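Local coordinates for multidrug resistance protein (Vibrio cholerae, PDB 1YC9) that probably acts as the outer membrane channel of a multidrug efflux system, forming a trimeric conduit that carries toxic compounds out of the cell, at residues Q109-F112 with K117-A120; Q382-A387 with L402-S407. The protein carries 1 engineered substitution. All coordinates share one frame; numbering follows the deposited sequence.

The two contacts lie on opposite sides of the chain's centre, their own centres 82 Å apart and their nearest atoms about 64 Å apart, and share no helix or strand. Contact 1 comes first along the chain, where strand 98-111 of the four-stranded antiparallel sheet gives way to helix 117-183. Contact 2 follows much later, pairing helix 326-391 with helix 398-433 near the turn between them. In an outer membrane factor this places one at the junction of β-barrel and helical barrel and the other toward the far, periplasmic end. Together they illustrate two local solutions in one long channel: a polar, hydrated join and a close apolar helix pairing.

Contact 1. Residues Q109-F112 with K117-A120; sequences QYDF and KNRA
The carboxylate of Asp-111 and the carboxamide of Asn-118 are turned 69° against each other. Asn-118 ND2 reaches Asp-111 OD2 at 2.8 Å through a nearly straight hydrogen bond. The acceptor lies almost exactly in the amide plane, whereas the donor stands well above the carboxylate plane, 68° out of it. A water accepts from the same ND2 at 2.7 Å and also lies 2.8 Å from Asp-111 O, so the nitrogen is gripped by two acceptors. At the other end of the amide a second water donates to Asn-118 OD1 (2.6 Å) and makes a weak bond to Asp-111 OD2. These partners fix the flip of the amide and leave it little freedom to rotate. The torsions prepare the meeting: CG of Asp-111 swings opposite the strand nitrogen (chi1 -161°), carrying the carboxylate out to the helix.

This polar bridge spans the short link by which strand 98-111 passes into helix 117-183, the β-barrel to α-barrel transition of the outer membrane factor fold. Asp-113, in that link, accepts hydrogen bonds from the backbone N of Asn-118 and of Arg-119 in the first helical turn. On the sheet side Phe-112 receives CD2 of Tyr-110 over one ring face, offset toward the rim, and packs against Val-287 and Leu-289 of strand 286-298. Electrostatics are mixed here, because Asp-111 OD1 lies close to the like-charged Asp-286. Lys-117, salt-bridged to Asp-286, may offset part of that charge; its NZ remains 5.3 Å from Asp-111 OD2.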
ATOM      1  N   GLN A 109     -20.305  -8.785  39.090  1.00 16.29           N
ATOM      2  CA  GLN A 109     -21.176  -8.800  37.908  1.00 18.63           C
ATOM      3  C   GLN A 109     -20.875 -10.012  37.033  1.00 18.20           C
ATOM      4  O   GLN A 109     -19.729 -10.390  36.868  1.00 17.73           O
ATOM      5  CB  GLN A 109     -21.014  -7.516  37.131  1.00 20.71           C
ATOM      6  CG  GLN A 109     -21.968  -7.346  35.978  1.00 28.78           C
ATOM      7  CD  GLN A 109     -22.233  -5.854  35.784  1.00 38.84           C
ATOM      8  OE1 GLN A 109     -23.275  -5.342  36.213  1.00 45.16           O
ATOM      9  NE2 GLN A 109     -21.243  -5.150  35.274  1.00 43.16           N
ATOM     10  N   TYR A 110     -21.932 -10.627  36.480  1.00 18.01           N
ATOM     11  CA  TYR A 110     -21.831 -11.804  35.602  1.00 17.38           C
ATOM     12  C   TYR A 110     -22.970 -11.678  34.545  1.00 17.57           C
ATOM     13  O   TYR A 110     -24.131 -11.381  34.863  1.00 18.00           O
ATOM     14  CB  TYR A 110     -21.953 -13.148  36.387  1.00 15.84           C
ATOM     15  CG  TYR A 110     -21.925 -14.312  35.453  1.00 14.31           C
ATOM     16  CD1 TYR A 110     -20.816 -14.551  34.669  1.00 15.62           C
ATOM     17  CD2 TYR A 110     -23.066 -15.126  35.251  1.00 15.78           C
ATOM     18  CE1 TYR A 110     -20.757 -15.595  33.817  1.00 13.11           C
ATOM     19  CE2 TYR A 110     -23.036 -16.162  34.371  1.00 15.63           C
ATOM     20  CZ  TYR A 110     -21.949 -16.402  33.654  1.00 15.66           C
ATOM     21  OH  TYR A 110     -21.923 -17.373  32.719  1.00 20.38           O
ATOM     22  N   ASP A 111     -22.586 -11.829  33.305  1.00 17.64           N
ATOM     23  CA  ASP A 111     -23.492 -11.880  32.176  1.00 19.22           C
ATOM     24  C   ASP A 111     -23.867 -13.337  31.902  1.00 19.73           C
ATOM     25  O   ASP A 111     -22.992 -14.140  31.524  1.00 19.08           O
ATOM     26  CB  ASP A 111     -22.727 -11.263  31.003  1.00 21.38           C
ATOM     27  CG  ASP A 111     -23.599 -10.798  29.880  1.00 27.26           C
ATOM     28  OD1 ASP A 111     -24.808 -11.032  29.941  1.00 36.96           O
ATOM     29  OD2 ASP A 111     -23.123 -10.226  28.856  1.00 28.40           O
ATOM     30  N   PHE A 112     -25.152 -13.678  31.978  1.00 20.78           N
ATOM     31  CA  PHE A 112     -25.552 -15.099  31.747  1.00 23.11           C
ATOM     32  C   PHE A 112     -25.338 -15.813  30.418  1.00 24.41           C
ATOM     33  O   PHE A 112     -25.182 -17.086  30.402  1.00 28.24           O
ATOM     34  CB  PHE A 112     -26.985 -15.341  32.142  1.00 23.46           C
ATOM     35  CG  PHE A 112     -27.178 -15.499  33.591  1.00 23.34           C
ATOM     36  CD1 PHE A 112     -27.741 -14.472  34.339  1.00 23.48           C
ATOM     37  CD2 PHE A 112     -26.811 -16.681  34.242  1.00 24.36           C
ATOM     38  CE1 PHE A 112     -27.997 -14.637  35.688  1.00 27.54           C
ATOM     39  CE2 PHE A 112     -26.983 -16.821  35.592  1.00 21.95           C
ATOM     40  CZ  PHE A 112     -27.599 -15.816  36.326  1.00 28.15           C
ATOM     41  N   LYS A 117     -24.250 -15.144  22.620  1.00 18.73           N
ATOM     42  CA  LYS A 117     -23.550 -13.945  22.153  1.00 20.19           C
ATOM     43  C   LYS A 117     -22.100 -13.886  22.607  1.00 19.54           C
ATOM     44  O   LYS A 117     -21.196 -13.578  21.818  1.00 19.76           O
ATOM     45  CB  LYS A 117     -24.292 -12.728  22.682  1.00 20.08           C
ATOM     46  CG  LYS A 117     -23.874 -11.477  22.122  1.00 25.78           C
ATOM     47  CD  LYS A 117     -24.792 -10.365  22.592  1.00 28.58           C
ATOM     48  CE  LYS A 117     -24.596  -9.978  24.025  1.00 29.31           C
ATOM     49  NZ  LYS A 117     -25.599  -8.974  24.360  1.00 36.76           N
ATOM     50  N   ASN A 118     -21.890 -14.100  23.904  1.00 18.83           N
ATOM     51  CA  ASN A 118     -20.557 -13.912  24.462  1.00 18.90           C
ATOM     52  C   ASN A 118     -19.657 -15.079  24.065  1.00 18.91           C
ATOM     53  O   ASN A 118     -18.497 -14.908  23.747  1.00 19.52           O
ATOM     54  CB  ASN A 118     -20.617 -13.739  25.984  1.00 19.09           C
ATOM     55  CG  ASN A 118     -21.361 -12.498  26.411  1.00 22.98           C
ATOM     56  OD1 ASN A 118     -21.597 -11.615  25.594  1.00 24.16           O
ATOM     57  ND2 ASN A 118     -21.675 -12.389  27.718  1.00 23.53           N
ATOM     58  N   ARG A 119     -20.194 -16.280  24.056  1.00 18.83           N
ATOM     59  CA  ARG A 119     -19.438 -17.367  23.527  1.00 20.34           C
ATOM     60  C   ARG A 119     -19.002 -17.074  22.085  1.00 19.14           C
ATOM     61  O   ARG A 119     -17.872 -17.321  21.710  1.00 17.65           O
ATOM     62  CB  ARG A 119     -20.264 -18.639  23.557  1.00 21.09           C
ATOM     63  CG  ARG A 119     -19.448 -19.811  23.080  1.00 27.71           C
ATOM     64  CD  ARG A 119     -20.161 -21.131  23.269  1.00 30.76           C
ATOM     65  NE  ARG A 119     -21.334 -21.167  22.415  1.00 35.69           N
ATOM     66  CZ  ARG A 119     -22.140 -22.212  22.304  1.00 39.59           C
ATOM     67  NH1 ARG A 119     -21.890 -23.317  22.982  1.00 41.81           N
ATOM     68  NH2 ARG A 119     -23.194 -22.147  21.504  1.00 42.49           N
ATOM     69  N   ALA A 120     -19.912 -16.532  21.242  1.00 17.57           N
ATOM     70  CA  ALA A 120     -19.555 -16.261  19.870  1.00 17.87           C
ATOM     71  C   ALA A 120     -18.443 -15.237  19.783  1.00 18.94           C
ATOM     72  O   ALA A 120     -17.581 -15.291  18.904  1.00 18.87           O
ATOM     73  CB  ALA A 120     -20.831 -15.741  19.068  1.00 18.20           C
TER
HETATM   74  O   HOH W   1     -20.919 -14.107  29.650  1.00 18.20           O
HETATM   75  O   HOH W   2     -22.162  -9.060  25.831  1.00 49.41           O

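Contact 2. Residues Q382-A387 with L402-S407; sequences QALHIA and LVAEES
Leu-384 lays its CD1 methyl against the aliphatic stem of Glu-405, 3.6 Å from CG, and the same methyl lies 3.9 Å from CB of Ala-404. Its side chain leaves with CG opposite the backbone N (chi1 178°), which brings that branch across to the neighbouring helix and lets it run obliquely over the glutamate. From the facing helix Ala-404 CB presses onto the backbone, 3.6 Å from Leu-384 CA, and meets Ala-383 CB more loosely at 4.4 Å. With methyl groups on both sides, the backbones come close, the CA atoms of Leu-384 and Ala-404 being 4.9 Å apart. The axes of the two short segments approach to 8.4 Å and run roughly antiparallel, with 153° between their directions.

Glu-405 has a divided role. Its CG serves the apolar seam, while the extended chain beyond delivers the buried carboxylate to Thr-174, which hydrogen-bonds OE2; Arg-171 offers OE1 a long, weak ion pair. Gln-194 of the second subunit packs on Ala-383 and Ala-404, setting the seam beside a subunit interface. Alanine-lined, close antiparallel pairing of this kind near a helix-helix turn, one partner of which, 382-387, lies in a predicted coiled coil, is consistent with the helical hairpins that form the periplasmic end of the TolC-like outer membrane factor channel.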
ATOM      1  N   GLN A 382      31.247 -20.757 -32.010  1.00 26.12           N
ATOM      2  CA  GLN A 382      31.841 -21.229 -33.274  1.00 27.48           C
ATOM      3  C   GLN A 382      32.022 -20.113 -34.284  1.00 27.47           C
ATOM      4  O   GLN A 382      33.084 -19.969 -34.910  1.00 27.46           O
ATOM      5  CB  GLN A 382      31.002 -22.348 -33.894  1.00 28.80           C
ATOM      6  CG  GLN A 382      31.736 -23.032 -35.072  1.00 33.77           C
ATOM      7  N   ALA A 383      30.997 -19.285 -34.464  1.00 27.85           N
ATOM      8  CA  ALA A 383      31.092 -18.169 -35.370  1.00 27.76           C
ATOM      9  C   ALA A 383      32.263 -17.266 -35.057  1.00 28.19           C
ATOM     10  O   ALA A 383      32.972 -16.872 -35.976  1.00 28.40           O
ATOM     11  CB  ALA A 383      29.795 -17.380 -35.432  1.00 28.42           C
ATOM     12  N   LEU A 384      32.486 -16.990 -33.787  1.00 28.37           N
ATOM     13  CA  LEU A 384      33.530 -16.097 -33.350  1.00 29.91           C
ATOM     14  C   LEU A 384      34.887 -16.749 -33.584  1.00 31.50           C
ATOM     15  O   LEU A 384      35.800 -16.083 -33.997  1.00 30.07           O
ATOM     16  CB  LEU A 384      33.420 -15.804 -31.864  1.00 28.63           C
ATOM     17  CG  LEU A 384      34.521 -14.905 -31.286  1.00 29.50           C
ATOM     18  CD1 LEU A 384      34.567 -13.578 -32.003  1.00 28.29           C
ATOM     19  CD2 LEU A 384      34.321 -14.683 -29.821  1.00 29.20           C
ATOM     20  N   HIS A 385      34.990 -18.015 -33.215  1.00 32.46           N
ATOM     21  CA  HIS A 385      36.225 -18.803 -33.388  1.00 35.25           C
ATOM     22  C   HIS A 385      36.625 -18.789 -34.853  1.00 34.24           C
ATOM     23  O   HIS A 385      37.767 -18.479 -35.166  1.00 36.87           O
ATOM     24  CB  HIS A 385      36.058 -20.235 -32.826  1.00 35.70           C
ATOM     25  CG  HIS A 385      37.080 -21.216 -33.342  1.00 43.12           C
ATOM     26  ND1 HIS A 385      38.137 -21.670 -32.571  1.00 48.91           N
ATOM     27  CD2 HIS A 385      37.218 -21.807 -34.559  1.00 46.50           C
ATOM     28  CE1 HIS A 385      38.872 -22.509 -33.288  1.00 49.50           C
ATOM     29  NE2 HIS A 385      38.344 -22.601 -34.502  1.00 49.37           N
ATOM     30  N   ILE A 386      35.692 -19.049 -35.769  1.00 33.87           N
ATOM     31  CA  ILE A 386      35.991 -19.012 -37.180  1.00 33.08           C
ATOM     32  C   ILE A 386      36.335 -17.593 -37.619  1.00 33.69           C
ATOM     33  O   ILE A 386      37.242 -17.405 -38.407  1.00 31.49           O
ATOM     34  CB  ILE A 386      34.843 -19.582 -38.025  1.00 33.28           C
ATOM     35  CG1 ILE A 386      34.794 -21.097 -37.891  1.00 35.48           C
ATOM     36  CG2 ILE A 386      34.993 -19.230 -39.458  1.00 32.75           C
ATOM     37  CD1 ILE A 386      33.433 -21.665 -37.979  1.00 36.84           C
ATOM     38  N   ALA A 387      35.603 -16.592 -37.114  1.00 32.28           N
ATOM     39  CA  ALA A 387      35.841 -15.217 -37.532  1.00 32.19           C
ATOM     40  C   ALA A 387      37.224 -14.761 -37.091  1.00 32.30           C
ATOM     41  O   ALA A 387      37.886 -14.038 -37.833  1.00 31.00           O
ATOM     42  CB  ALA A 387      34.748 -14.276 -36.945  1.00 31.20           C
ATOM     43  N   LEU A 402      33.552  -8.396 -34.677  1.00 25.31           N
ATOM     44  CA  LEU A 402      32.724  -7.587 -33.783  1.00 26.00           C
ATOM     45  C   LEU A 402      31.316  -8.165 -33.654  1.00 25.94           C
ATOM     46  O   LEU A 402      30.795  -8.234 -32.560  1.00 25.06           O
ATOM     47  CB  LEU A 402      32.680  -6.174 -34.310  1.00 26.57           C
ATOM     48  CG  LEU A 402      31.793  -5.129 -33.643  1.00 27.80           C
ATOM     49  CD1 LEU A 402      32.424  -3.755 -33.793  1.00 33.09           C
ATOM     50  CD2 LEU A 402      30.422  -5.116 -34.260  1.00 32.64           C
ATOM     51  N   VAL A 403      30.715  -8.558 -34.776  1.00 25.51           N
ATOM     52  CA  VAL A 403      29.345  -9.048 -34.825  1.00 26.80           C
ATOM     53  C   VAL A 403      29.229 -10.345 -34.073  1.00 26.29           C
ATOM     54  O   VAL A 403      28.312 -10.530 -33.276  1.00 24.76           O
ATOM     55  CB  VAL A 403      28.824  -9.131 -36.268  1.00 27.69           C
ATOM     56  CG1 VAL A 403      27.525  -9.889 -36.372  1.00 30.13           C
ATOM     57  CG2 VAL A 403      28.673  -7.734 -36.863  1.00 30.43           C
ATOM     58  N   ALA A 404      30.201 -11.234 -34.272  1.00 25.12           N
ATOM     59  CA  ALA A 404      30.230 -12.475 -33.554  1.00 24.63           C
ATOM     60  C   ALA A 404      30.461 -12.314 -32.057  1.00 24.28           C
ATOM     61  O   ALA A 404      29.852 -12.988 -31.269  1.00 23.09           O
ATOM     62  CB  ALA A 404      31.306 -13.413 -34.176  1.00 24.96           C
ATOM     63  N   GLU A 405      31.394 -11.448 -31.669  1.00 22.30           N
ATOM     64  CA  GLU A 405      31.702 -11.178 -30.281  1.00 23.92           C
ATOM     65  C   GLU A 405      30.424 -10.697 -29.556  1.00 22.81           C
ATOM     66  O   GLU A 405      30.119 -11.117 -28.448  1.00 21.69           O
ATOM     67  CB  GLU A 405      32.736 -10.028 -30.187  1.00 23.47           C
ATOM     68  CG  GLU A 405      34.168 -10.487 -30.278  1.00 28.99           C
ATOM     69  CD  GLU A 405      35.153  -9.372 -30.029  1.00 30.15           C
ATOM     70  OE1 GLU A 405      34.749  -8.199 -30.171  1.00 33.13           O
ATOM     71  OE2 GLU A 405      36.310  -9.670 -29.668  1.00 39.30           O
ATOM     72  N   GLU A 406      29.717  -9.803 -30.214  1.00 23.00           N
ATOM     73  CA  GLU A 406      28.518  -9.160 -29.636  1.00 24.98           C
ATOM     74  C   GLU A 406      27.385 -10.198 -29.464  1.00 24.29           C
ATOM     75  O   GLU A 406      26.743 -10.283 -28.389  1.00 22.68           O
ATOM     76  CB  GLU A 406      28.080  -8.074 -30.598  1.00 27.37           C
ATOM     77  CG  GLU A 406      26.784  -7.403 -30.216  1.00 33.75           C
ATOM     78  CD  GLU A 406      27.001  -6.095 -29.572  1.00 41.62           C
ATOM     79  OE1 GLU A 406      28.050  -5.920 -28.896  1.00 45.79           O
ATOM     80  OE2 GLU A 406      26.108  -5.259 -29.770  1.00 48.41           O
ATOM     81  N   SER A 407      27.166 -10.975 -30.518  1.00 23.30           N
ATOM     82  CA  SER A 407      26.168 -12.030 -30.534  1.00 24.03           C
ATOM     83  C   SER A 407      26.481 -13.033 -29.431  1.00 23.27           C
ATOM     84  O   SER A 407      25.563 -13.425 -28.688  1.00 22.51           O
ATOM     85  CB  SER A 407      26.110 -12.701 -31.922  1.00 24.99           C
ATOM     86  OG  SER A 407      25.423 -13.944 -31.847  1.00 30.31           O
TER